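PDB 3M1G: putative glutathione S-transferase from Corynebacterium glutamicum, which probably acts as a glutathione transferase of the ECM4-like, Omega-related kind. Local coordinates for residues R75-R80 / I157-N162; L219-L223 / L252-D256; R233-M237 / Y279-L283. All coordinates share one frame; numbering follows the deposited sequence.

Interaction 1: residues R75-R80 / I157-N162; sequences RTVITR and ITIDFN
Thr79 and Thr158 meet almost at right angles where helices 75-80 and 157-162 run side by side, nearly parallel (9°) with their axes 9.7 Å apart. Followed outward, Thr79 illustrates how one short branched side chain can serve an apolar and a polar partner at once. Its CB lies against the Thr158 methyl, at 4.1 Å from CG2. From there the two branches part. The hydroxyl OG1, lying opposite the carbonyl carbon (chi1 -59°), turns back along its own helix and donates to Arg75 O at 2.9 Å, while the Thr79 backbone N reaches the same oxygen from the other face of the carbonyl plane. OG1 also lies 3.6 Å from Thr158 CG2 and accepts a hydrogen from a water that in turn accepts one from Asn162 ND2, so the polar link between the helices is made through solvent. The other branch takes a different course: the methyl CG2, at the edge of the Phe161 ring, rests 3.9 Å from Phe161 CB and also touches Asn162 ND2. Thr76 O comes to that edge too, 3.7 Å from Phe161 CE2. A second water joins Arg75 NH2 to Thr158 OG1, whose hydroxyl is also hydrogen-bonded to Glu243. These are the first and last helices of the thioredoxin-like fold, packed on one side of its sheet: Thr76 and Arg80 touch Leu64 of strand 62-66, while Thr79 and Asn162 meet helix 243-253 of the helical domain.

Interaction 2: residues L219-L223 / L252-D256; sequences LWVAL and LVRFD
Phe255 points its ring at helix 219-223 and is met there by Trp220, Leu219 and Leu223. The phenyl plane stands almost perpendicular to the six-membered ring of Trp220, at 87°, with centroids 6.0 Å apart. The rings meet obliquely, touching where Phe255 CZ comes to 3.7 Å from Trp220 CZ2. With CG swung opposite the backbone N (chi1 -162°), the Phe255 side chain reaches toward helix 219-223. Leu219 brings its CD2 methyl to the edge of the phenyl ring, 4.3 Å from Phe255 CE2. Leu223 arrives from the opposite direction to Phe255, and its CD1 lies 4.2 Å from the same CE2.

That Leu223 methyl has a second role, lying over one face of the indole near its rim, beside Leu219 CG. The two leucines, one helical turn apart, thus back the tryptophan as well as receive the phenylalanine. This is core packing of the all-helical C-terminal domain of glutathione transferases, between helix 209-229 and the place where helix 243-253 gives way to helix 255-259. The Phe255 side chain lies about 4 Å from that of Tyr259, a residue predicted to lower the pKa of the active-site cysteine.

The indole NE1 is turned toward Cys265 O, to which it donates a hydrogen bond that would restrain the ring's rotation. Elsewhere, Leu223 CD2 meets Leu252 CD2 at 4.3 Å, methyl against methyl. Beyond them, helix 182-197 covers Leu223 through Val196, while Leu252 packs on Leu276, Tyr279 and Leu280 of helix 274-284.

Interaction 3: residues R233-M237 / Y279-L283; sequences RRYLM and YLRDL
Tyr235 and Tyr279 bring their CA atoms to 7.0 Å where the irregular loop 233-237 passes helix 279-283. The loop has an extended residue, Tyr235, between two with helix-like backbone angles, Arg234 and Leu236, and this change of course sends successive side chains to different parts of the helix. Arg234 goes to Asp282 and grips it side-on. Its NE donates to Asp282 OD2 at 2.8 Å, close to straight (162°) and on the syn side of that oxygen, while NH2 reaches OD1 at 3.1 Å and adds a weaker bond to OD2. Guanidinium and carboxylate planes differ by 31°, so the two-point salt bridge is somewhat twisted. A bend at chi2 (139°) carries the arginine chain round to this position, and its remaining NH1 donates to Gly334 O.

In the helical C-terminal domain of this putative transferase, the loop leads from helix 209-229 into helix 243-253, and the salt bridge ties it to helix 274-284. Asp282 has further partners: the Tyr235 hydroxyl gives OD1 a weak hydrogen bond of 3.2 Å, and a water donates both to Arg234 O and, at 2.7 Å, to Asp282 OD2. Such a gathering of donors would be expected to stabilise the carboxylate as an anion.

Arg234 CG lies over one face of the Tyr235 ring, toward its rim, and Leu283 CD2 comes within 3.9 Å of Tyr235 CE1. Tyr279 CE1 approaches the edge of the Tyr235 ring, near its plane, 4.1 Å from CD1. Leu283 CD1 lies over one face of the Tyr279 ring, toward its rim; the Tyr279 hydroxyl meets Leu236 CD1 at 3.6 Å and hydrogen-bonds to Asp245 OD1, the oxygen that also accepts from Leu236 N.

How the interactions relate
Read from the N terminus, interaction 1 closes first, returning the chain to helix 71-83 after strands 90-93, 140-143 and 149-151 and the unmodelled residues 100-135. It is complete before the other two begin. Interaction 2 then opens on helix 209-229, and interaction 3 opens soon after in the following loop. Interaction 2 closes at 252-256 and interaction 3 only at 279-283, so these two cross. They also touch: Leu252 CD1 lies 3.7 Å from Tyr279 CE2, so the two contacts are continuous with each other in the helical domain. Interaction 1 stays separate, about 7 Å and 8 Å from interactions 2 and 3 at nearest atoms, with helix 243-253 bridging the two domains.

Interaction 1: residues R75-R80 / I157-N162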
ATOM      1  N   ARG A  75       9.866  14.014  16.865  1.00 20.14           N
ATOM      2  CA  ARG A  75      11.281  14.441  16.987  1.00 20.46           C
ATOM      3  C   ARG A  75      11.668  14.910  18.410  1.00 20.41           C
ATOM      4  O   ARG A  75      12.728  14.544  18.932  1.00 21.85           O
ATOM      5  CB  ARG A  75      11.536  15.647  16.119  1.00 20.91           C
ATOM      6  CG  ARG A  75      11.230  15.526  14.623  1.00 22.18           C
ATOM      7  CD  ARG A  75      11.538  16.864  13.993  1.00 21.63           C
ATOM      8  NE  ARG A  75      11.410  16.877  12.557  1.00 20.51           N
ATOM      9  CZ  ARG A  75      11.745  17.931  11.805  1.00 23.38           C
ATOM     10  NH1 ARG A  75      11.576  17.890  10.503  1.00 21.78           N
ATOM     11  NH2 ARG A  75      12.253  19.036  12.359  1.00 21.65           N
ATOM     12  N   THR A  76      10.804  15.727  19.002  1.00 20.22           N
ATOM     13  CA  THR A  76      11.054  16.304  20.307  1.00 20.75           C
ATOM     14  C   THR A  76      11.022  15.269  21.400  1.00 21.21           C
ATOM     15  O   THR A  76      11.832  15.338  22.377  1.00 20.93           O
ATOM     16  CB  THR A  76      10.098  17.521  20.642  1.00 20.05           C
ATOM     17  OG1 THR A  76       8.767  17.092  20.937  1.00 21.72           O
ATOM     18  CG2 THR A  76      10.030  18.497  19.525  1.00 21.25           C
ATOM     19  N   VAL A  77      10.126  14.291  21.257  1.00 21.31           N
ATOM     20  CA  VAL A  77      10.008  13.203  22.237  1.00 21.27           C
ATOM     21  C   VAL A  77      11.216  12.277  22.194  1.00 21.74           C
ATOM     22  O   VAL A  77      11.776  11.889  23.242  1.00 21.56           O
ATOM     23  CB  VAL A  77       8.678  12.423  22.079  1.00 21.85           C
ATOM     24  CG1 VAL A  77       8.579  11.225  23.084  1.00 21.33           C
ATOM     25  CG2 VAL A  77       7.506  13.363  22.283  1.00 21.86           C
ATOM     26  N   ILE A  78      11.655  11.953  20.984  1.00 21.73           N
ATOM     27  CA  ILE A  78      12.813  11.074  20.804  1.00 20.76           C
ATOM     28  C   ILE A  78      14.059  11.769  21.425  1.00 20.93           C
ATOM     29  O   ILE A  78      14.835  11.139  22.122  1.00 18.99           O
ATOM     30  CB  ILE A  78      13.100  10.815  19.295  1.00 20.52           C
ATOM     31  CG1 ILE A  78      11.993   9.934  18.646  1.00 22.31           C
ATOM     32  CG2 ILE A  78      14.422  10.180  19.112  1.00 16.71           C
ATOM     33  CD1 ILE A  78      11.952  10.009  17.047  1.00 20.88           C
ATOM     34  N   THR A  79      14.232  13.057  21.133  1.00 21.38           N
ATOM     35  CA  THR A  79      15.413  13.780  21.569  1.00 21.36           C
ATOM     36  C   THR A  79      15.407  13.893  23.104  1.00 21.66           C
ATOM     37  O   THR A  79      16.434  13.666  23.749  1.00 20.81           O
ATOM     38  CB  THR A  79      15.480  15.148  20.887  1.00 22.18           C
ATOM     39  OG1 THR A  79      15.511  14.953  19.460  1.00 21.18           O
ATOM     40  CG2 THR A  79      16.731  15.932  21.331  1.00 19.25           C
ATOM     41  N   ARG A  80      14.248  14.212  23.676  1.00 21.07           N
ATOM     42  CA  ARG A  80      14.089  14.282  25.130  1.00 21.37           C
ATOM     43  C   ARG A  80      14.494  12.977  25.809  1.00 21.94           C
ATOM     44  O   ARG A  80      15.208  12.985  26.839  1.00 21.20           O
ATOM     45  CB  ARG A  80      12.672  14.697  25.521  1.00 20.71           C
ATOM     46  CG  ARG A  80      12.344  14.740  27.015  1.00 20.43           C
ATOM     47  CD  ARG A  80      10.977  15.302  27.247  1.00 21.42           C
ATOM     48  NE  ARG A  80      10.440  15.086  28.599  1.00 19.55           N
ATOM     49  CZ  ARG A  80       9.742  14.018  28.992  1.00 20.96           C
ATOM     50  NH1 ARG A  80       9.496  12.995  28.176  1.00 20.84           N
ATOM     51  NH2 ARG A  80       9.286  13.967  30.230  1.00 19.43           N
ATOM     52  N   ILE A 157      13.632  23.641  18.827  1.00 23.76           N
ATOM     53  CA  ILE A 157      13.433  22.898  20.054  1.00 23.30           C
ATOM     54  C   ILE A 157      14.472  21.796  20.189  1.00 22.70           C
ATOM     55  O   ILE A 157      15.115  21.698  21.214  1.00 22.46           O
ATOM     56  CB  ILE A 157      11.979  22.359  20.219  1.00 23.93           C
ATOM     57  CG1 ILE A 157      11.041  23.529  20.492  1.00 25.25           C
ATOM     58  CG2 ILE A 157      11.873  21.333  21.389  1.00 22.54           C
ATOM     59  CD1 ILE A 157       9.538  23.173  20.524  1.00 25.32           C
ATOM     60  N   THR A 158      14.670  20.983  19.158  1.00 22.31           N
ATOM     61  CA  THR A 158      15.586  19.853  19.261  1.00 22.01           C
ATOM     62  C   THR A 158      17.043  20.322  19.219  1.00 21.35           C
ATOM     63  O   THR A 158      17.884  19.786  19.945  1.00 21.04           O
ATOM     64  CB  THR A 158      15.312  18.754  18.173  1.00 22.93           C
ATOM     65  OG1 THR A 158      15.260  19.372  16.878  1.00 21.75           O
ATOM     66  CG2 THR A 158      13.951  18.024  18.449  1.00 21.25           C
ATOM     67  N   ILE A 159      17.345  21.350  18.434  1.00 21.16           N
ATOM     68  CA  ILE A 159      18.700  21.881  18.435  1.00 21.49           C
ATOM     69  C   ILE A 159      19.015  22.398  19.832  1.00 21.21           C
ATOM     70  O   ILE A 159      20.058  22.098  20.410  1.00 21.43           O
ATOM     71  CB  ILE A 159      18.900  22.992  17.368  1.00 21.47           C
ATOM     72  CG1 ILE A 159      18.759  22.440  15.964  1.00 23.88           C
ATOM     73  CG2 ILE A 159      20.254  23.631  17.482  1.00 21.54           C
ATOM     74  CD1 ILE A 159      19.617  21.181  15.705  1.00 23.48           C
ATOM     75  N   ASP A 160      18.088  23.142  20.410  1.00 21.59           N
ATOM     76  CA  ASP A 160      18.319  23.694  21.755  1.00 21.48           C
ATOM     77  C   ASP A 160      18.360  22.616  22.845  1.00 21.59           C
ATOM     78  O   ASP A 160      19.167  22.719  23.778  1.00 20.73           O
ATOM     79  CB  ASP A 160      17.319  24.801  22.064  1.00 20.00           C
ATOM     80  CG  ASP A 160      17.571  26.073  21.213  1.00 23.57           C
ATOM     81  OD1 ASP A 160      18.643  26.178  20.531  1.00 23.09           O
ATOM     82  OD2 ASP A 160      16.725  27.003  21.270  1.00 24.31           O
ATOM     83  N   PHE A 161      17.540  21.568  22.730  1.00 21.40           N
ATOM     84  CA  PHE A 161      17.679  20.424  23.676  1.00 20.85           C
ATOM     85  C   PHE A 161      19.137  19.904  23.680  1.00 21.09           C
ATOM     86  O   PHE A 161      19.683  19.589  24.738  1.00 21.32           O
ATOM     87  CB  PHE A 161      16.749  19.239  23.357  1.00 20.25           C
ATOM     88  CG  PHE A 161      15.315  19.391  23.767  1.00 19.82           C
ATOM     89  CD1 PHE A 161      14.845  20.457  24.556  1.00 19.64           C
ATOM     90  CD2 PHE A 161      14.395  18.442  23.329  1.00 19.28           C
ATOM     91  CE1 PHE A 161      13.531  20.538  24.913  1.00 18.73           C
ATOM     92  CE2 PHE A 161      13.092  18.497  23.702  1.00 17.89           C
ATOM     93  CZ  PHE A 161      12.632  19.546  24.505  1.00 18.61           C
ATOM     94  N   ASN A 162      19.734  19.763  22.499  1.00 21.65           N
ATOM     95  CA  ASN A 162      21.111  19.321  22.351  1.00 21.66           C
ATOM     96  C   ASN A 162      22.160  20.299  22.858  1.00 22.68           C
ATOM     97  O   ASN A 162      23.095  19.882  23.521  1.00 22.39           O
ATOM     98  CB  ASN A 162      21.421  18.995  20.882  1.00 22.03           C
ATOM     99  CG  ASN A 162      20.839  17.640  20.466  1.00 23.57           C
ATOM    100  OD1 ASN A 162      21.293  16.599  20.969  1.00 24.07           O
ATOM    101  ND2 ASN A 162      19.802  17.647  19.612  1.00 19.64           N
TER
HETATM  102  O   HOH W   1      13.055  19.524  15.246  1.00 22.25           O
HETATM  103  O   HOH W   2      18.132  15.575  18.261  1.00 24.96           O

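Interaction 2: residues L219-L223 / L252-D256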
ATOM      1  N   LEU A 219       8.706  13.477  -4.103  1.00 21.80           N
ATOM      2  CA  LEU A 219       8.936  12.598  -2.960  1.00 21.41           C
ATOM      3  C   LEU A 219       9.873  11.449  -3.352  1.00 21.04           C
ATOM      4  O   LEU A 219      10.818  11.113  -2.624  1.00 20.47           O
ATOM      5  CB  LEU A 219       7.601  12.049  -2.430  1.00 20.77           C
ATOM      6  CG  LEU A 219       7.646  10.950  -1.388  1.00 21.51           C
ATOM      7  CD1 LEU A 219       8.256  11.449  -0.077  1.00 21.28           C
ATOM      8  CD2 LEU A 219       6.216  10.369  -1.139  1.00 19.59           C
ATOM      9  N   TRP A 220       9.625  10.852  -4.507  1.00 19.87           N
ATOM     10  CA  TRP A 220      10.386   9.669  -4.893  1.00 20.52           C
ATOM     11  C   TRP A 220      11.796   9.947  -5.408  1.00 21.10           C
ATOM     12  O   TRP A 220      12.682   9.101  -5.243  1.00 22.18           O
ATOM     13  CB  TRP A 220       9.539   8.751  -5.840  1.00 20.15           C
ATOM     14  CG  TRP A 220       8.540   8.024  -4.975  1.00 18.46           C
ATOM     15  CD1 TRP A 220       7.211   8.320  -4.811  1.00 18.30           C
ATOM     16  CD2 TRP A 220       8.816   6.952  -4.091  1.00 18.94           C
ATOM     17  NE1 TRP A 220       6.659   7.503  -3.867  1.00 18.39           N
ATOM     18  CE2 TRP A 220       7.618   6.655  -3.402  1.00 17.89           C
ATOM     19  CE3 TRP A 220       9.961   6.197  -3.812  1.00 19.34           C
ATOM     20  CZ2 TRP A 220       7.526   5.627  -2.491  1.00 19.48           C
ATOM     21  CZ3 TRP A 220       9.873   5.179  -2.877  1.00 19.12           C
ATOM     22  CH2 TRP A 220       8.669   4.910  -2.228  1.00 21.83           C
ATOM     23  N   VAL A 221      12.009  11.108  -6.025  1.00 22.11           N
ATOM     24  CA  VAL A 221      13.369  11.569  -6.347  1.00 22.54           C
ATOM     25  C   VAL A 221      14.165  11.647  -5.022  1.00 21.90           C
ATOM     26  O   VAL A 221      15.306  11.169  -4.952  1.00 22.23           O
ATOM     27  CB  VAL A 221      13.374  12.966  -7.042  1.00 22.86           C
ATOM     28  CG1 VAL A 221      14.748  13.608  -6.970  1.00 23.09           C
ATOM     29  CG2 VAL A 221      12.904  12.879  -8.552  1.00 22.65           C
ATOM     30  N   ALA A 222      13.555  12.189  -3.973  1.00 20.24           N
ATOM     31  CA  ALA A 222      14.262  12.316  -2.703  1.00 20.30           C
ATOM     32  C   ALA A 222      14.446  10.967  -1.994  1.00 19.87           C
ATOM     33  O   ALA A 222      15.518  10.701  -1.447  1.00 20.72           O
ATOM     34  CB  ALA A 222      13.567  13.328  -1.769  1.00 19.32           C
ATOM     35  N   LEU A 223      13.422  10.115  -1.974  1.00 20.31           N
ATOM     36  CA  LEU A 223      13.595   8.779  -1.364  1.00 20.44           C
ATOM     37  C   LEU A 223      14.652   7.948  -2.101  1.00 21.05           C
ATOM     38  O   LEU A 223      15.428   7.184  -1.482  1.00 20.54           O
ATOM     39  CB  LEU A 223      12.265   8.031  -1.263  1.00 20.40           C
ATOM     40  CG  LEU A 223      11.221   8.597  -0.273  1.00 21.84           C
ATOM     41  CD1 LEU A 223       9.856   7.844  -0.382  1.00 18.98           C
ATOM     42  CD2 LEU A 223      11.712   8.592   1.186  1.00 19.57           C
ATOM     43  N   LEU A 252       9.561   8.050   7.990  1.00 21.46           N
ATOM     44  CA  LEU A 252       9.737   6.661   7.548  1.00 21.97           C
ATOM     45  C   LEU A 252       8.922   5.664   8.370  1.00 22.06           C
ATOM     46  O   LEU A 252       8.332   4.736   7.801  1.00 21.89           O
ATOM     47  CB  LEU A 252      11.201   6.237   7.532  1.00 21.18           C
ATOM     48  CG  LEU A 252      12.134   6.926   6.545  1.00 22.70           C
ATOM     49  CD1 LEU A 252      13.566   6.339   6.703  1.00 21.57           C
ATOM     50  CD2 LEU A 252      11.655   6.857   5.082  1.00 23.83           C
ATOM     51  N   VAL A 253       8.846   5.885   9.680  1.00 20.96           N
ATOM     52  CA  VAL A 253       8.135   4.982  10.571  1.00 20.50           C
ATOM     53  C   VAL A 253       6.602   5.024  10.412  1.00 20.42           C
ATOM     54  O   VAL A 253       5.904   4.073  10.788  1.00 19.93           O
ATOM     55  CB  VAL A 253       8.560   5.194  12.019  1.00 21.14           C
ATOM     56  CG1 VAL A 253       7.817   6.399  12.667  1.00 18.62           C
ATOM     57  CG2 VAL A 253       8.393   3.900  12.812  1.00 19.23           C
ATOM     58  N   ARG A 254       6.096   6.098   9.817  1.00 20.44           N
ATOM     59  CA  ARG A 254       4.700   6.263   9.525  1.00 20.00           C
ATOM     60  C   ARG A 254       4.384   5.927   8.064  1.00 19.92           C
ATOM     61  O   ARG A 254       3.225   5.995   7.635  1.00 19.93           O
ATOM     62  CB  ARG A 254       4.262   7.713   9.804  1.00 20.60           C
ATOM     63  CG  ARG A 254       4.219   8.084  11.274  1.00 20.47           C
ATOM     64  CD  ARG A 254       4.149   9.594  11.505  1.00 20.33           C
ATOM     65  NE  ARG A 254       3.959   9.837  12.932  1.00 19.54           N
ATOM     66  CZ  ARG A 254       4.927   9.711  13.851  1.00 20.30           C
ATOM     67  NH1 ARG A 254       6.148   9.407  13.484  1.00 19.09           N
ATOM     68  NH2 ARG A 254       4.658   9.892  15.144  1.00 19.90           N
ATOM     69  N   PHE A 255       5.393   5.597   7.292  1.00 20.63           N
ATOM     70  CA  PHE A 255       5.198   5.461   5.847  1.00 21.02           C
ATOM     71  C   PHE A 255       4.333   4.277   5.409  1.00 20.86           C
ATOM     72  O   PHE A 255       3.257   4.472   4.826  1.00 20.64           O
ATOM     73  CB  PHE A 255       6.522   5.456   5.101  1.00 20.50           C
ATOM     74  CG  PHE A 255       6.372   5.752   3.645  1.00 20.03           C
ATOM     75  CD1 PHE A 255       6.098   4.732   2.745  1.00 21.68           C
ATOM     76  CD2 PHE A 255       6.495   7.022   3.186  1.00 21.14           C
ATOM     77  CE1 PHE A 255       5.967   4.990   1.390  1.00 23.72           C
ATOM     78  CE2 PHE A 255       6.370   7.312   1.835  1.00 23.41           C
ATOM     79  CZ  PHE A 255       6.115   6.256   0.919  1.00 23.91           C
ATOM     80  N   ASP A 256       4.773   3.062   5.683  1.00 22.27           N
ATOM     81  CA  ASP A 256       3.976   1.913   5.279  1.00 22.22           C
ATOM     82  C   ASP A 256       2.632   1.897   6.005  1.00 22.47           C
ATOM     83  O   ASP A 256       1.585   1.537   5.400  1.00 21.23           O
ATOM     84  CB  ASP A 256       4.735   0.590   5.486  1.00 23.29           C
ATOM     85  CG  ASP A 256       5.916   0.422   4.514  1.00 24.73           C
ATOM     86  OD1 ASP A 256       6.037   1.249   3.581  1.00 21.62           O
ATOM     87  OD2 ASP A 256       6.724  -0.531   4.700  1.00 25.77           O
TER

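Interaction 3: residues R233-M237 / Y279-L283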
ATOM      1  N   ARG A 233      26.737   4.711   3.935  1.00 24.15           N
ATOM      2  CA  ARG A 233      26.834   5.316   5.251  1.00 24.04           C
ATOM      3  C   ARG A 233      25.832   4.559   6.125  1.00 23.96           C
ATOM      4  O   ARG A 233      24.707   4.295   5.674  1.00 22.83           O
ATOM      5  CB  ARG A 233      26.373   6.766   5.183  1.00 24.37           C
ATOM      6  CG  ARG A 233      27.231   7.705   4.332  1.00 25.45           C
ATOM      7  CD  ARG A 233      26.499   9.033   4.138  1.00 26.12           C
ATOM      8  NE  ARG A 233      27.254   9.969   3.296  1.00 27.45           N
ATOM      9  CZ  ARG A 233      27.361   9.867   1.978  1.00 28.27           C
ATOM     10  NH1 ARG A 233      26.774   8.882   1.284  1.00 30.68           N
ATOM     11  NH2 ARG A 233      28.054  10.763   1.341  1.00 29.75           N
ATOM     12  N   ARG A 234      26.193   4.253   7.366  1.00 23.26           N
ATOM     13  CA  ARG A 234      25.234   3.572   8.224  1.00 23.99           C
ATOM     14  C   ARG A 234      23.988   4.437   8.536  1.00 23.32           C
ATOM     15  O   ARG A 234      22.851   3.960   8.433  1.00 23.56           O
ATOM     16  CB  ARG A 234      25.889   3.099   9.527  1.00 24.73           C
ATOM     17  CG  ARG A 234      24.874   2.409  10.392  1.00 26.18           C
ATOM     18  CD  ARG A 234      25.358   1.242  11.041  1.00 27.10           C
ATOM     19  NE  ARG A 234      24.391   0.644  11.954  1.00 25.22           N
ATOM     20  CZ  ARG A 234      24.768  -0.178  12.928  1.00 26.61           C
ATOM     21  NH1 ARG A 234      26.066  -0.435  13.112  1.00 26.18           N
ATOM     22  NH2 ARG A 234      23.890  -0.684  13.763  1.00 25.19           N
ATOM     23  N   TYR A 235      24.219   5.700   8.901  1.00 22.34           N
ATOM     24  CA  TYR A 235      23.163   6.666   9.164  1.00 21.92           C
ATOM     25  C   TYR A 235      23.394   7.857   8.240  1.00 22.10           C
ATOM     26  O   TYR A 235      24.378   7.883   7.511  1.00 22.49           O
ATOM     27  CB  TYR A 235      23.191   7.077  10.636  1.00 21.53           C
ATOM     28  CG  TYR A 235      23.115   5.897  11.590  1.00 20.43           C
ATOM     29  CD1 TYR A 235      21.945   5.177  11.749  1.00 21.89           C
ATOM     30  CD2 TYR A 235      24.226   5.481  12.295  1.00 22.54           C
ATOM     31  CE1 TYR A 235      21.867   4.085  12.611  1.00 22.11           C
ATOM     32  CE2 TYR A 235      24.175   4.392  13.158  1.00 19.89           C
ATOM     33  CZ  TYR A 235      22.996   3.715  13.325  1.00 22.24           C
ATOM     34  OH  TYR A 235      22.951   2.641  14.167  1.00 23.14           O
ATOM     35  N   LEU A 236      22.515   8.854   8.279  1.00 23.30           N
ATOM     36  CA  LEU A 236      22.560   9.946   7.277  1.00 23.23           C
ATOM     37  C   LEU A 236      23.892  10.671   7.226  1.00 24.30           C
ATOM     38  O   LEU A 236      24.328  11.057   6.136  1.00 24.73           O
ATOM     39  CB  LEU A 236      21.467  10.958   7.509  1.00 22.57           C
ATOM     40  CG  LEU A 236      20.057  10.469   7.120  1.00 23.73           C
ATOM     41  CD1 LEU A 236      19.012  11.428   7.679  1.00 17.92           C
ATOM     42  CD2 LEU A 236      19.936  10.278   5.576  1.00 19.51           C
HETATM   43  N   MSE A 237      24.502  10.889   8.401  1.00 24.90           N
HETATM   44  CA  MSE A 237      25.758  11.600   8.497  1.00 25.60           C
HETATM   45  C   MSE A 237      26.925  10.677   8.889  1.00 25.61           C
HETATM   46  O   MSE A 237      27.889  11.129   9.505  1.00 26.70           O
HETATM   47  CB  MSE A 237      25.642  12.740   9.511  1.00 25.67           C
HETATM   48  CG  MSE A 237      24.443  13.659   9.304  1.00 28.33           C
HETATM   49 SE   MSE A 237      24.380  14.454   7.509  0.90 30.65          SE
HETATM   50  CE  MSE A 237      26.032  15.323   7.535  1.00 23.05           C
ATOM     51  N   TYR A 279      17.947   0.613   7.540  1.00 20.56           N
ATOM     52  CA  TYR A 279      18.090   1.839   8.363  1.00 20.24           C
ATOM     53  C   TYR A 279      16.915   2.066   9.306  1.00 20.44           C
ATOM     54  O   TYR A 279      17.091   2.339  10.491  1.00 20.23           O
ATOM     55  CB  TYR A 279      18.314   3.009   7.402  1.00 21.02           C
ATOM     56  CG  TYR A 279      18.202   4.431   7.938  1.00 20.28           C
ATOM     57  CD1 TYR A 279      19.280   5.062   8.494  1.00 19.80           C
ATOM     58  CD2 TYR A 279      17.003   5.143   7.826  1.00 21.25           C
ATOM     59  CE1 TYR A 279      19.191   6.368   8.929  1.00 21.31           C
ATOM     60  CE2 TYR A 279      16.903   6.455   8.252  1.00 20.23           C
ATOM     61  CZ  TYR A 279      18.016   7.062   8.804  1.00 19.61           C
ATOM     62  OH  TYR A 279      17.964   8.366   9.231  1.00 19.89           O
ATOM     63  N   LEU A 280      15.700   1.958   8.785  1.00 19.94           N
ATOM     64  CA  LEU A 280      14.510   2.119   9.604  1.00 19.14           C
ATOM     65  C   LEU A 280      14.434   1.138  10.747  1.00 18.50           C
ATOM     66  O   LEU A 280      14.107   1.502  11.883  1.00 19.83           O
ATOM     67  CB  LEU A 280      13.246   2.062   8.744  1.00 18.39           C
ATOM     68  CG  LEU A 280      11.883   2.213   9.460  1.00 18.78           C
ATOM     69  CD1 LEU A 280      11.798   3.465  10.347  1.00 16.09           C
ATOM     70  CD2 LEU A 280      10.689   2.143   8.404  1.00 18.17           C
ATOM     71  N   ARG A 281      14.749  -0.120  10.483  1.00 18.79           N
ATOM     72  CA  ARG A 281      14.738  -1.123  11.539  1.00 18.73           C
ATOM     73  C   ARG A 281      15.813  -0.857  12.615  1.00 19.63           C
ATOM     74  O   ARG A 281      15.551  -1.007  13.823  1.00 20.25           O
ATOM     75  CB  ARG A 281      14.912  -2.522  10.937  1.00 19.12           C
ATOM     76  CG  ARG A 281      13.636  -3.028  10.243  1.00 20.75           C
ATOM     77  CD  ARG A 281      13.846  -4.362   9.605  1.00 20.38           C
ATOM     78  NE  ARG A 281      14.712  -4.274   8.443  1.00 21.85           N
ATOM     79  CZ  ARG A 281      15.190  -5.323   7.772  1.00 23.13           C
ATOM     80  NH1 ARG A 281      15.915  -5.128   6.680  1.00 21.05           N
ATOM     81  NH2 ARG A 281      14.929  -6.563   8.178  1.00 24.23           N
ATOM     82  N   ASP A 282      17.010  -0.494  12.163  1.00 19.76           N
ATOM     83  CA  ASP A 282      18.188  -0.175  13.019  1.00 19.97           C
ATOM     84  C   ASP A 282      17.792   0.955  13.993  1.00 19.94           C
ATOM     85  O   ASP A 282      17.933   0.840  15.195  1.00 20.60           O
ATOM     86  CB  ASP A 282      19.323   0.222  12.050  1.00 20.49           C
ATOM     87  CG  ASP A 282      20.707   0.433  12.712  1.00 22.97           C
ATOM     88  OD1 ASP A 282      20.891   0.206  13.908  1.00 27.23           O
ATOM     89  OD2 ASP A 282      21.641   0.792  11.963  1.00 24.40           O
ATOM     90  N   LEU A 283      17.203   2.019  13.478  1.00 19.61           N
ATOM     91  CA  LEU A 283      16.720   3.117  14.322  1.00 18.96           C
ATOM     92  C   LEU A 283      15.584   2.686  15.241  1.00 20.83           C
ATOM     93  O   LEU A 283      15.612   2.971  16.449  1.00 21.20           O
ATOM     94  CB  LEU A 283      16.258   4.284  13.459  1.00 18.74           C
ATOM     95  CG  LEU A 283      17.319   5.056  12.659  1.00 20.08           C
ATOM     96  CD1 LEU A 283      16.632   6.187  11.892  1.00 19.28           C
ATOM     97  CD2 LEU A 283      18.447   5.605  13.604  1.00 16.64           C
TER
HETATM   98  O   HOH W   3      21.273   1.962   9.552  1.00 19.78           O